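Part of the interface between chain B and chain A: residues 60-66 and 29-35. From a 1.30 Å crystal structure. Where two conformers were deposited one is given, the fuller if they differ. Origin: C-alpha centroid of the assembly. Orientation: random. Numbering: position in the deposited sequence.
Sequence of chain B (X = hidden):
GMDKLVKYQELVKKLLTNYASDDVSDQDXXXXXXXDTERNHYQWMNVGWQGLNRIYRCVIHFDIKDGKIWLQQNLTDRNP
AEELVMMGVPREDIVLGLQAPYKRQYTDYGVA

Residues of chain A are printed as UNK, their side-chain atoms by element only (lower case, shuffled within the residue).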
# COMPACT_ATOMS: atom_id res chain seq x y z
N ILE B 60 -4.00 -8.53 0.04
CA ILE B 60 -5.35 -8.09 -0.08
C ILE B 60 -5.39 -6.57 0.05
O ILE B 60 -4.70 -6.02 0.91
CB ILE B 60 -6.32 -8.73 0.98
CG1 ILE B 60 -6.38 -10.25 0.83
CG2 ILE B 60 -7.71 -8.11 0.83
CD1 ILE B 60 -7.11 -10.93 1.99
N HIS B 61 -6.20 -5.92 -0.77
CA HIS B 61 -6.42 -4.50 -0.73
C HIS B 61 -7.91 -4.21 -0.76
O HIS B 61 -8.58 -4.69 -1.70
CB HIS B 61 -5.73 -3.88 -1.95
CG HIS B 61 -5.77 -2.37 -2.07
ND1 HIS B 61 -4.76 -1.70 -2.72
CD2 HIS B 61 -6.70 -1.42 -1.75
CE1 HIS B 61 -5.04 -0.40 -2.75
NE2 HIS B 61 -6.22 -0.19 -2.18
N PHE B 62 -8.40 -3.42 0.19
CA PHE B 62 -9.77 -2.92 0.19
C PHE B 62 -9.75 -1.43 0.24
O PHE B 62 -9.00 -0.84 1.03
CB PHE B 62 -10.55 -3.36 1.43
CG PHE B 62 -10.97 -4.79 1.44
CD1 PHE B 62 -11.94 -5.25 0.59
CD2 PHE B 62 -10.46 -5.67 2.38
CE1 PHE B 62 -12.40 -6.59 0.66
CE2 PHE B 62 -10.91 -6.97 2.43
CZ PHE B 62 -11.84 -7.42 1.57
N ASP B 63 -10.60 -0.78 -0.56
CA ASP B 63 -10.92 0.64 -0.43
C ASP B 63 -12.35 0.78 0.06
O ASP B 63 -13.15 -0.15 -0.08
CB ASP B 63 -10.81 1.34 -1.76
CG ASP B 63 -9.37 1.36 -2.29
OD1 ASP B 63 -8.42 1.49 -1.52
OD2 ASP B 63 -9.21 1.28 -3.52
N ILE B 64 -12.67 1.94 0.63
CA ILE B 64 -14.08 2.30 0.87
C ILE B 64 -14.31 3.59 0.11
O ILE B 64 -13.62 4.58 0.36
CB ILE B 64 -14.39 2.43 2.33
CG1 ILE B 64 -13.99 1.18 3.09
CG2 ILE B 64 -15.94 2.73 2.47
CD1 ILE B 64 -14.13 1.23 4.61
N LYS B 65 -15.28 3.59 -0.82
CA LYS B 65 -15.55 4.75 -1.65
C LYS B 65 -17.04 4.82 -1.87
O LYS B 65 -17.65 3.86 -2.33
CB LYS B 65 -14.81 4.68 -3.01
CG LYS B 65 -13.85 3.52 -3.19
CD LYS B 65 -13.13 3.49 -4.54
CE LYS B 65 -13.89 4.13 -5.69
NZ LYS B 65 -13.22 3.82 -6.99
N ASP B 66 -17.62 5.98 -1.52
CA ASP B 66 -19.03 6.29 -1.76
C ASP B 66 -19.91 5.19 -1.23
O ASP B 66 -20.83 4.68 -1.91
CB ASP B 66 -19.24 6.48 -3.26
CG ASP B 66 -18.36 7.58 -3.83
OD1 ASP B 66 -18.39 8.69 -3.29
OD2 ASP B 66 -17.63 7.34 -4.81
N UNK A 29 -7.80 5.39 -14.38
CA UNK A 29 -6.85 4.95 -13.40
C UNK A 29 -6.77 5.96 -12.24
O UNK A 29 -6.45 7.11 -12.45
c UNK A 29 -4.43 4.36 -13.02
c UNK A 29 -5.47 4.67 -14.05
c UNK A 29 -5.62 3.43 -15.02
N UNK A 30 -7.09 5.51 -11.04
CA UNK A 30 -6.98 6.34 -9.87
C UNK A 30 -5.50 6.50 -9.49
O UNK A 30 -4.66 5.61 -9.77
c UNK A 30 -7.71 5.69 -8.69
c UNK A 30 -9.90 4.88 -7.74
o UNK A 30 -9.25 4.03 -7.05
c UNK A 30 -9.22 5.58 -8.89
o UNK A 30 -11.09 5.20 -7.52
N UNK A 31 -5.21 7.65 -8.90
CA UNK A 31 -3.99 7.87 -8.14
C UNK A 31 -4.32 7.78 -6.66
O UNK A 31 -5.06 8.61 -6.11
c UNK A 31 -3.07 9.43 -9.85
c UNK A 31 -3.50 9.30 -8.43
c UNK A 31 -2.44 9.71 -7.39
N UNK A 32 -3.80 6.76 -6.02
CA UNK A 32 -4.02 6.54 -4.62
C UNK A 32 -2.83 6.97 -3.80
O UNK A 32 -1.71 6.49 -4.01
c UNK A 32 -6.09 3.26 -4.42
n UNK A 32 -7.26 2.83 -4.92
c UNK A 32 -4.34 5.08 -4.30
o UNK A 32 -5.49 2.69 -3.51
c UNK A 32 -5.56 4.54 -5.03
N UNK A 33 -3.06 7.86 -2.85
CA UNK A 33 -2.09 8.20 -1.86
C UNK A 33 -2.49 7.47 -0.58
O UNK A 33 -3.59 7.70 -0.05
c UNK A 33 -2.07 9.70 -1.63
c UNK A 33 -1.39 11.95 -2.26
c UNK A 33 0.29 10.14 -2.40
c UNK A 33 -1.19 10.46 -2.58
N UNK A 34 -1.69 6.52 -0.19
CA UNK A 34 -1.98 5.62 0.91
C UNK A 34 -1.02 5.99 2.03
O UNK A 34 0.16 5.59 2.01
c UNK A 34 -1.83 4.14 0.51
c UNK A 34 -2.70 3.81 -0.70
c UNK A 34 -2.69 2.44 -1.18
c UNK A 34 -2.19 3.24 1.70
N UNK A 35 -1.52 6.73 2.99
CA UNK A 35 -0.70 7.28 4.03
C UNK A 35 -1.21 6.80 5.37
O UNK A 35 -2.25 7.25 5.86
c UNK A 35 -0.64 8.83 3.98
c UNK A 35 -0.63 10.95 2.56
c UNK A 35 -0.43 9.47 2.58
c UNK A 35 0.95 9.06 2.00
O HOH W 1 -10.85 1.97 -7.92

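Position 29 carries three carbons, one bearing the other two, a fork directly at the first side-chain atom. It lies out of reach of the 60-66 stretch. This is Val A29.

Position 30 has three carbons in a row, the third holding two oxygens: a carboxylate on a two-carbon arm. One of those oxygens sits 2.6 Å from NZ of Lys B65, close enough for a salt bridge with a hydrogen bond inside it. The length of the arm and its paired oxygens make it Glu A30, and the oxygen that meets the lysine is OE2. Its OE1 accepts a weak hydrogen bond of 2.7 Å from water 1, which in turn accepts one of 3.1 Å from Lys B65 NZ, so the water ties the same two residues together a second time.

Position 31 again shows three carbons forked at the first and touches nothing on the 60-66 stretch: Val A31.

At position 32 three carbons end in one oxygen and one nitrogen, a primary amide. The nitrogen donates a hydrogen bond to OD2 of Asp B63 at 2.9 Å, while the oxygen comes 3.2 Å from CE1 of His B61, at the ring's edge and near its plane. The chain length gives Gln A32. Its NE2 also donates to OE1 of Glu A30 at 3.2 Å, so one amide group serves an acceptor on each chain.

Position 33 has four carbons forked at the second and makes no contact with the 60-66 stretch: Leu A33.

Position 34 has four carbons too, but forked at the first, with one arm two carbons long. The end of that arm approaches CE1 of His B61 to 4.0 Å. It is Ile A34, the touching atom being CD1.

Position 35, four carbons forked at the second, is out of reach: Leu A35.

The rule is alternation on both sides. Two strands cross at 104°, their axes no closer than 11.4 Å, so side chains must span the gap; His B61, Asp B63 and Lys B65 point toward Glu A30, Gln A32 and Ile A34, while the residues between them make no contact here. Each chain also braces its own polar groups: His B61 NE2 donates to Asp B63 OD1 at 2.8 Å, much as Gln A32 holds Glu A30. Asp B63 OD2 and Glu A30 OE1 stand 4.5 Å apart with like charge, and the Gln A32 amide, donating to both oxygens, together with Lys B65 on the glutamate, makes that proximity easier to bear.

Chain A, residues 29-35: VEVQLIL
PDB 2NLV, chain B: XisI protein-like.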